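Local coordinates for protein lytic polysaccharide monooxygenase (Neurospora crassa, PDB 4QI8) that probably cleaves cellulose oxidatively, using a copper ion, a reductant and molecular oxygen or hydrogen peroxide to break its beta-1,4-glycosidic bonds, at residues H72-P84 with G96-T108. Residues are numbered along the deposited sequence; the frame is centred on the assembly and turned at random.
Sequences HPGPMQFYLARVP and GAVWFKIYHEQPT. With CU (copper (II) ion), chain C.
L80 and F100 form a hydrogen-bonded antiparallel pair, L80 N to F100 O at 2.8 Å and F100 N back to L80 O, where strands 76-82 and 99-104 run side by side. Further along, I102 and Y103 both face F78 in a classic beta bulge: I102 N bonds F78 O at 2.9 Å, Y103 N adds only a weak bond to that oxygen, and F78 N reaches Y103 O. Past the bulge the E105 side chain joins in. Its CG lies anti to N (chi1 -179°) and the chain runs on extended, bringing OE1 to M76 N at 2.9 Å, an almost straight bond (177°) reaching OE1 on the anti side but well out of the carboxylate plane (33°), while E105 N returns to M76 O.

On the face with Y79, K101 lays CB over the phenol ring, 4.1 Å from its centroid, and bends at chi3 so that CE touches Y79 OH at 3.3 Å; NZ bonds H104 ND1 as well as the carbonyls of P207 and P209. Y79 OH is hydrogen-bonded to Y185 OH. An alanine in place of Y79 would probably leave K101 CB and CE without the ring they lie against and Y185 OH without its hydroxyl partner. Next along, A81 CB lies over the W99 six-membered ring, 3.6 Å from its centroid. The other face carries L80 CB over the F100 ring and F78 CD2 against Y103 CD1 at 3.8 Å; F123 and V125 of strand 122-126 pack on F78. This is a bulged antiparallel strand pair, joined by a long loop, within the AA9 beta-sandwich; the loop leading into strand 76-82 carries H72, whose NE2 binds copper at 2.0 Å beside H1.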
ATOM      1  N   HIS A  72      12.592  -0.962  -8.934  1.00  6.88           N
ATOM      2  CA  HIS A  72      13.417  -1.554  -7.882  1.00  6.79           C
ATOM      3  C   HIS A  72      12.836  -2.922  -7.539  1.00  6.82           C
ATOM      4  O   HIS A  72      11.621  -3.126  -7.648  1.00  7.07           O
ATOM      5  CB  HIS A  72      13.466  -0.688  -6.626  1.00  6.86           C
ATOM      6  CG  HIS A  72      14.052   0.674  -6.833  1.00  6.43           C
ATOM      7  ND1 HIS A  72      15.324   0.868  -7.331  1.00  7.41           N
ATOM      8  CD2 HIS A  72      13.565   1.906  -6.556  1.00  5.73           C
ATOM      9  CE1 HIS A  72      15.580   2.167  -7.359  1.00  7.28           C
ATOM     10  NE2 HIS A  72      14.531   2.819  -6.901  1.00  7.15           N
ATOM     11  N   PRO A  73      13.685  -3.861  -7.094  1.00  6.98           N
ATOM     12  CA  PRO A  73      13.192  -5.191  -6.720  1.00  7.27           C
ATOM     13  C   PRO A  73      12.532  -5.176  -5.347  1.00  6.52           C
ATOM     14  O   PRO A  73      13.060  -4.594  -4.402  1.00  8.04           O
ATOM     15  CB  PRO A  73      14.466  -6.026  -6.684  1.00  7.25           C
ATOM     16  CG  PRO A  73      15.532  -5.044  -6.294  1.00  7.13           C
ATOM     17  CD  PRO A  73      15.152  -3.767  -6.989  1.00  7.38           C
ATOM     18  N   GLY A  74      11.392  -5.838  -5.239  1.00  6.42           N
ATOM     19  CA  GLY A  74      10.715  -5.996  -3.979  1.00  6.14           C
ATOM     20  C   GLY A  74       9.215  -6.047  -4.158  1.00  6.53           C
ATOM     21  O   GLY A  74       8.710  -5.974  -5.285  1.00  6.26           O
ATOM     22  N   PRO A  75       8.491  -6.180  -3.043  1.00  6.50           N
ATOM     23  CA  PRO A  75       7.050  -6.431  -3.110  1.00  7.15           C
ATOM     24  C   PRO A  75       6.163  -5.190  -3.136  1.00  6.20           C
ATOM     25  O   PRO A  75       6.407  -4.216  -2.423  1.00  6.42           O
ATOM     26  CB  PRO A  75       6.782  -7.176  -1.804  1.00  6.78           C
ATOM     27  CG  PRO A  75       7.768  -6.572  -0.864  1.00  6.95           C
ATOM     28  CD  PRO A  75       9.014  -6.403  -1.682  1.00  6.33           C
ATOM     29  N   MET A  76       5.116  -5.264  -3.952  1.00  5.68           N
ATOM     30  CA  MET A  76       3.932  -4.441  -3.736  1.00  6.14           C
ATOM     31  C   MET A  76       3.088  -5.021  -2.610  1.00  6.04           C
ATOM     32  O   MET A  76       2.927  -6.247  -2.505  1.00  6.84           O
ATOM     33  CB  MET A  76       3.050  -4.397  -4.981  1.00  7.11           C
ATOM     34  CG  MET A  76       3.648  -3.686  -6.158  1.00  7.93           C
ATOM     35  SD  MET A  76       3.976  -1.925  -5.879  1.00  7.93           S
ATOM     36  CE  MET A  76       2.369  -1.326  -5.464  1.00 11.27           C
ATOM     37  N   GLN A  77       2.497  -4.144  -1.805  1.00  5.84           N
ATOM     38  CA  GLN A  77       1.511  -4.548  -0.798  1.00  6.33           C
ATOM     39  C   GLN A  77       0.410  -3.492  -0.757  1.00  5.65           C
ATOM     40  O   GLN A  77       0.673  -2.305  -0.970  1.00  6.24           O
ATOM     41  CB  GLN A  77       2.150  -4.733   0.585  1.00  6.36           C
ATOM     42  CG  GLN A  77       3.472  -5.476   0.532  1.00  6.17           C
ATOM     43  CD  GLN A  77       3.958  -6.042   1.856  1.00  6.99           C
ATOM     44  OE1 GLN A  77       4.565  -7.110   1.879  1.00  8.63           O
ATOM     45  NE2 GLN A  77       3.721  -5.333   2.949  1.00  7.75           N
ATOM     46  N   PHE A  78      -0.817  -3.930  -0.484  1.00  6.55           N
ATOM     47  CA  PHE A  78      -1.964  -3.031  -0.378  1.00  6.36           C
ATOM     48  C   PHE A  78      -2.743  -3.301   0.900  1.00  6.06           C
ATOM     49  O   PHE A  78      -2.946  -4.457   1.286  1.00  6.71           O
ATOM     50  CB  PHE A  78      -2.912  -3.188  -1.583  1.00  6.95           C
ATOM     51  CG  PHE A  78      -2.317  -2.751  -2.896  1.00  7.31           C
ATOM     52  CD1 PHE A  78      -2.321  -1.411  -3.264  1.00  7.35           C
ATOM     53  CD2 PHE A  78      -1.751  -3.677  -3.762  1.00  8.37           C
ATOM     54  CE1 PHE A  78      -1.781  -1.014  -4.463  1.00  8.43           C
ATOM     55  CE2 PHE A  78      -1.190  -3.269  -4.958  1.00  8.81           C
ATOM     56  CZ  PHE A  78      -1.206  -1.940  -5.304  1.00  8.84           C
ATOM     57  N   TYR A  79      -3.205  -2.224   1.531  1.00  6.19           N
ATOM     58  CA  TYR A  79      -3.990  -2.289   2.749  1.00  5.96           C
ATOM     59  C   TYR A  79      -5.224  -1.406   2.609  1.00  5.91           C
ATOM     60  O   TYR A  79      -5.192  -0.374   1.928  1.00  6.80           O
ATOM     61  CB  TYR A  79      -3.211  -1.769   3.948  1.00  6.30           C
ATOM     62  CG  TYR A  79      -1.997  -2.547   4.405  1.00  6.41           C
ATOM     63  CD1 TYR A  79      -0.810  -2.536   3.687  1.00  6.76           C
ATOM     64  CD2 TYR A  79      -2.026  -3.261   5.608  1.00  6.58           C
ATOM     65  CE1 TYR A  79       0.318  -3.224   4.152  1.00  6.79           C
ATOM     66  CE2 TYR A  79      -0.908  -3.924   6.081  1.00  7.56           C
ATOM     67  CZ  TYR A  79       0.250  -3.911   5.355  1.00  6.31           C
ATOM     68  OH  TYR A  79       1.346  -4.566   5.856  1.00  7.48           O
ATOM     69  N   LEU A  80      -6.284  -1.795   3.310  1.00  6.37           N
ATOM     70  CA  LEU A  80      -7.469  -0.962   3.463  1.00  6.10           C
ATOM     71  C   LEU A  80      -7.665  -0.551   4.916  1.00  6.59           C
ATOM     72  O   LEU A  80      -7.275  -1.273   5.837  1.00  7.05           O
ATOM     73  CB  LEU A  80      -8.712  -1.744   3.049  1.00  7.84           C
ATOM     74  CG  LEU A  80      -8.939  -1.901   1.549  1.00  7.27           C
ATOM     75  CD1 LEU A  80     -10.068  -2.891   1.264  1.00  7.51           C
ATOM     76  CD2 LEU A  80      -9.263  -0.554   0.892  1.00  7.88           C
ATOM     77  N   ALA A  81      -8.311   0.597   5.110  1.00  6.64           N
ATOM     78  CA  ALA A  81      -8.751   1.033   6.436  1.00  6.93           C
ATOM     79  C   ALA A  81     -10.097   1.710   6.277  1.00  7.08           C
ATOM     80  O   ALA A  81     -10.248   2.600   5.443  1.00  7.82           O
ATOM     81  CB  ALA A  81      -7.744   1.984   7.067  1.00  7.90           C
ATOM     82  N   ARG A  82     -11.068   1.296   7.085  1.00  8.17           N
ATOM     83  CA  ARG A  82     -12.419   1.823   6.969  1.00  8.78           C
ATOM     84  C   ARG A  82     -12.630   3.029   7.877  1.00  9.19           C
ATOM     85  O   ARG A  82     -12.455   2.971   9.097  1.00 10.10           O
ATOM     86  CB  ARG A  82     -13.450   0.748   7.305  1.00  9.40           C
ATOM     87  CG  ARG A  82     -14.872   1.205   7.035  1.00 10.45           C
ATOM     88  CD  ARG A  82     -15.888   0.121   7.335  1.00 11.20           C
ATOM     89  NE  ARG A  82     -17.263   0.532   7.046  1.00 12.52           N
ATOM     90  CZ  ARG A  82     -18.015   1.290   7.840  1.00 12.98           C
ATOM     91  NH1 ARG A  82     -17.554   1.744   8.998  1.00 14.90           N
ATOM     92  NH2 ARG A  82     -19.255   1.585   7.478  1.00 15.36           N
ATOM     93  N   VAL A  83     -13.054   4.129   7.274  1.00  9.35           N
ATOM     94  CA  VAL A  83     -13.371   5.328   8.022  1.00  9.44           C
ATOM     95  C   VAL A  83     -14.574   5.053   8.944  1.00 11.22           C
ATOM     96  O   VAL A  83     -15.572   4.517   8.484  1.00 11.72           O
ATOM     97  CB  VAL A  83     -13.731   6.466   7.057  1.00 10.23           C
ATOM     98  CG1 VAL A  83     -14.081   7.720   7.831  0.86 10.50           C
ATOM     99  CG2 VAL A  83     -12.594   6.741   6.064  0.83  8.66           C
ATOM    100  N   PRO A  84     -14.489   5.419  10.241  1.00 11.94           N
ATOM    101  CA  PRO A  84     -15.625   5.172  11.131  1.00 13.87           C
ATOM    102  C   PRO A  84     -16.878   5.900  10.691  1.00 15.11           C
ATOM    103  O   PRO A  84     -16.811   6.999  10.130  1.00 14.42           O
ATOM    104  CB  PRO A  84     -15.152   5.734  12.475  1.00 15.83           C
ATOM    105  CG  PRO A  84     -13.686   5.724  12.406  1.00 15.87           C
ATOM    106  CD  PRO A  84     -13.343   5.987  10.971  1.00 12.34           C
ATOM    107  N   GLY A  96      -4.259   4.517  14.581  1.00  9.51           N
ATOM    108  CA  GLY A  96      -4.695   3.346  15.313  1.00 10.04           C
ATOM    109  C   GLY A  96      -4.642   2.073  14.486  1.00  8.12           C
ATOM    110  O   GLY A  96      -4.194   2.074  13.333  1.00  7.52           O
ATOM    111  N   ALA A  97      -5.102   0.981  15.085  1.00  8.29           N
ATOM    112  CA  ALA A  97      -4.978  -0.337  14.482  1.00  8.82           C
ATOM    113  C   ALA A  97      -6.174  -0.583  13.579  1.00  9.01           C
ATOM    114  O   ALA A  97      -7.113  -1.288  13.941  1.00 10.46           O
ATOM    115  CB  ALA A  97      -4.883  -1.402  15.562  1.00 10.56           C
ATOM    116  N   VAL A  98      -6.128   0.021  12.398  1.00  7.96           N
ATOM    117  CA  VAL A  98      -7.257   0.060  11.484  1.00  8.14           C
ATOM    118  C   VAL A  98      -6.956  -0.513  10.101  1.00  7.92           C
ATOM    119  O   VAL A  98      -7.866  -0.690   9.299  1.00  8.61           O
ATOM    120  CB  VAL A  98      -7.797   1.509  11.332  1.00  9.36           C
ATOM    121  CG1 VAL A  98      -8.328   2.011  12.658  1.00  9.73           C
ATOM    122  CG2 VAL A  98      -6.732   2.468  10.783  1.00  9.29           C
ATOM    123  N   TRP A  99      -5.689  -0.787   9.811  1.00  6.59           N
ATOM    124  CA  TRP A  99      -5.282  -1.193   8.469  1.00  6.69           C
ATOM    125  C   TRP A  99      -5.226  -2.711   8.361  1.00  7.21           C
ATOM    126  O   TRP A  99      -4.559  -3.355   9.169  1.00  9.04           O
ATOM    127  CB  TRP A  99      -3.900  -0.622   8.151  1.00  6.21           C
ATOM    128  CG  TRP A  99      -3.858   0.874   8.109  1.00  7.14           C
ATOM    129  CD1 TRP A  99      -3.552   1.712   9.136  1.00  6.74           C
ATOM    130  CD2 TRP A  99      -4.140   1.707   6.981  1.00  6.62           C
ATOM    131  NE1 TRP A  99      -3.617   3.022   8.721  1.00  7.31           N
ATOM    132  CE2 TRP A  99      -3.988   3.044   7.399  1.00  6.46           C
ATOM    133  CE3 TRP A  99      -4.518   1.450   5.661  1.00  7.32           C
ATOM    134  CZ2 TRP A  99      -4.194   4.123   6.533  1.00  7.16           C
ATOM    135  CZ3 TRP A  99      -4.731   2.521   4.809  1.00  7.37           C
ATOM    136  CH2 TRP A  99      -4.552   3.838   5.243  1.00  7.15           C
ATOM    137  N   PHE A 100      -5.891  -3.266   7.351  1.00  7.00           N
ATOM    138  CA  PHE A 100      -5.756  -4.691   7.070  1.00  7.08           C
ATOM    139  C   PHE A 100      -5.221  -4.870   5.663  1.00  6.66           C
ATOM    140  O   PHE A 100      -5.521  -4.094   4.753  1.00  7.17           O
ATOM    141  CB  PHE A 100      -7.059  -5.485   7.305  1.00  7.52           C
ATOM    142  CG  PHE A 100      -8.253  -5.022   6.507  1.00  8.07           C
ATOM    143  CD1 PHE A 100      -9.022  -3.956   6.935  1.00  8.51           C
ATOM    144  CD2 PHE A 100      -8.631  -5.688   5.354  1.00  8.19           C
ATOM    145  CE1 PHE A 100     -10.129  -3.546   6.221  1.00 10.32           C
ATOM    146  CE2 PHE A 100      -9.750  -5.296   4.645  1.00  9.72           C
ATOM    147  CZ  PHE A 100     -10.503  -4.225   5.080  1.00  9.16           C
ATOM    148  N   LYS A 101      -4.386  -5.891   5.516  1.00  7.26           N
ATOM    149  CA  LYS A 101      -3.717  -6.175   4.266  1.00  7.00           C
ATOM    150  C   LYS A 101      -4.639  -6.952   3.353  1.00  8.17           C
ATOM    151  O   LYS A 101      -5.233  -7.942   3.773  1.00  9.29           O
ATOM    152  CB  LYS A 101      -2.458  -6.987   4.543  1.00  7.99           C
ATOM    153  CG  LYS A 101      -1.626  -7.299   3.313  1.00  7.80           C
ATOM    154  CD  LYS A 101      -0.448  -8.207   3.637  1.00  8.64           C
ATOM    155  CE  LYS A 101       0.668  -7.472   4.344  1.00  7.75           C
ATOM    156  NZ  LYS A 101       1.691  -8.433   4.845  1.00  8.17           N
ATOM    157  N   ILE A 102      -4.741  -6.516   2.101  1.00  7.58           N
ATOM    158  CA  ILE A 102      -5.529  -7.238   1.109  1.00  7.83           C
ATOM    159  C   ILE A 102      -4.694  -7.858  -0.011  1.00  8.20           C
ATOM    160  O   ILE A 102      -5.225  -8.618  -0.813  1.00  8.94           O
ATOM    161  CB  ILE A 102      -6.683  -6.393   0.518  1.00  8.10           C
ATOM    162  CG1 ILE A 102      -6.160  -5.153  -0.213  1.00  8.25           C
ATOM    163  CG2 ILE A 102      -7.657  -6.016   1.621  1.00  9.82           C
ATOM    164  CD1 ILE A 102      -7.241  -4.437  -0.991  1.00  9.97           C
ATOM    165  N   TYR A 103      -3.399  -7.570  -0.051  1.00  8.17           N
ATOM    166  CA  TYR A 103      -2.511  -8.159  -1.039  1.00  8.04           C
ATOM    167  C   TYR A 103      -1.075  -7.982  -0.586  1.00  7.16           C
ATOM    168  O   TYR A 103      -0.705  -6.909  -0.108  1.00  7.29           O
ATOM    169  CB  TYR A 103      -2.685  -7.481  -2.410  1.00  9.30           C
ATOM    170  CG  TYR A 103      -1.648  -7.923  -3.427  1.00  9.07           C
ATOM    171  CD1 TYR A 103      -0.447  -7.245  -3.571  1.00  8.88           C
ATOM    172  CD2 TYR A 103      -1.867  -9.032  -4.237  1.00 10.63           C
ATOM    173  CE1 TYR A 103       0.505  -7.663  -4.477  1.00  8.41           C
ATOM    174  CE2 TYR A 103      -0.916  -9.459  -5.154  1.00 11.67           C
ATOM    175  CZ  TYR A 103       0.264  -8.769  -5.275  1.00 10.21           C
ATOM    176  OH  TYR A 103       1.215  -9.187  -6.184  1.00 11.93           O
ATOM    177  N   HIS A 104      -0.259  -9.011  -0.780  1.00  8.20           N
ATOM    178  CA  HIS A 104       1.180  -8.823  -0.796  1.00  7.41           C
ATOM    179  C   HIS A 104       1.826  -9.721  -1.833  1.00  8.43           C
ATOM    180  O   HIS A 104       1.332 -10.805  -2.145  1.00  9.87           O
ATOM    181  CB  HIS A 104       1.826  -8.929   0.600  1.00  8.05           C
ATOM    182  CG  HIS A 104       1.759 -10.273   1.266  1.00  8.24           C
ATOM    183  ND1 HIS A 104       1.962 -10.383   2.618  1.00  9.08           N
ATOM    184  CD2 HIS A 104       1.580 -11.537   0.805  1.00  9.52           C
ATOM    185  CE1 HIS A 104       1.896 -11.652   2.973  1.00  9.75           C
ATOM    186  NE2 HIS A 104       1.658 -12.376   1.893  1.00 10.90           N
ATOM    187  N   GLU A 105       2.937  -9.237  -2.366  1.00  8.17           N
ATOM    188  CA  GLU A 105       3.638  -9.906  -3.451  1.00  7.89           C
ATOM    189  C   GLU A 105       4.705 -10.857  -2.932  1.00  8.07           C
ATOM    190  O   GLU A 105       5.522 -10.486  -2.094  1.00  8.81           O
ATOM    191  CB  GLU A 105       4.298  -8.840  -4.323  1.00  7.65           C
ATOM    192  CG  GLU A 105       5.048  -9.384  -5.520  1.00  8.77           C
ATOM    193  CD  GLU A 105       5.655  -8.289  -6.386  1.00  8.67           C
ATOM    194  OE1 GLU A 105       5.296  -7.097  -6.207  1.00  8.59           O
ATOM    195  OE2 GLU A 105       6.492  -8.633  -7.253  1.00  9.73           O
ATOM    196  N   GLN A 106       4.703 -12.081  -3.451  1.00  8.69           N
ATOM    197  CA  GLN A 106       5.804 -13.015  -3.261  1.00 10.65           C
ATOM    198  C   GLN A 106       6.669 -13.045  -4.511  1.00 10.53           C
ATOM    199  O   GLN A 106       6.143 -13.070  -5.619  1.00 10.91           O
ATOM    200  CB  GLN A 106       5.272 -14.420  -2.990  1.00 10.39           C
ATOM    201  CG  GLN A 106       4.897 -14.651  -1.544  1.00 12.20           C
ATOM    202  CD  GLN A 106       6.113 -14.935  -0.686  1.00 12.00           C
ATOM    203  OE1 GLN A 106       6.755 -15.978  -0.835  1.00 15.66           O
ATOM    204  NE2 GLN A 106       6.436 -14.019   0.221  1.00 10.59           N
ATOM    205  N   PRO A 107       7.997 -13.078  -4.346  1.00 10.18           N
ATOM    206  CA  PRO A 107       8.872 -13.233  -5.505  1.00 11.22           C
ATOM    207  C   PRO A 107       8.864 -14.659  -6.015  1.00 12.06           C
ATOM    208  O   PRO A 107       8.416 -15.570  -5.317  1.00 13.62           O
ATOM    209  CB  PRO A 107      10.250 -12.919  -4.930  1.00 10.31           C
ATOM    210  CG  PRO A 107      10.168 -13.402  -3.510  1.00 10.86           C
ATOM    211  CD  PRO A 107       8.747 -13.131  -3.079  1.00 10.70           C
ATOM    212  N   THR A 108       9.360 -14.831  -7.228  1.00 13.01           N
ATOM    213  CA  THR A 108       9.717 -16.134  -7.733  1.00 13.61           C
ATOM    214  C   THR A 108      11.142 -16.432  -7.277  1.00 13.61           C
ATOM    215  O   THR A 108      12.025 -15.568  -7.343  1.00 15.23           O
ATOM    216  CB  THR A 108       9.613 -16.146  -9.259  1.00 14.87           C
ATOM    217  OG1 THR A 108       8.260 -15.884  -9.649  0.75 15.33           O
ATOM    218  CG2 THR A 108      10.081 -17.467  -9.839  1.00 17.26           C
TER
HETATM  219 CU    CU C 301      14.512   4.804  -6.602  1.00  6.65          CU
HETATM  220  O   HOH W   1     -10.534  -0.681   9.193  1.00 10.52           O
HETATM  221  O   HOH W   2      16.090   4.546  -5.321  1.00 10.44           O
HETATM  222  O   HOH W   3      16.211   5.163  -8.412  1.00 11.52           O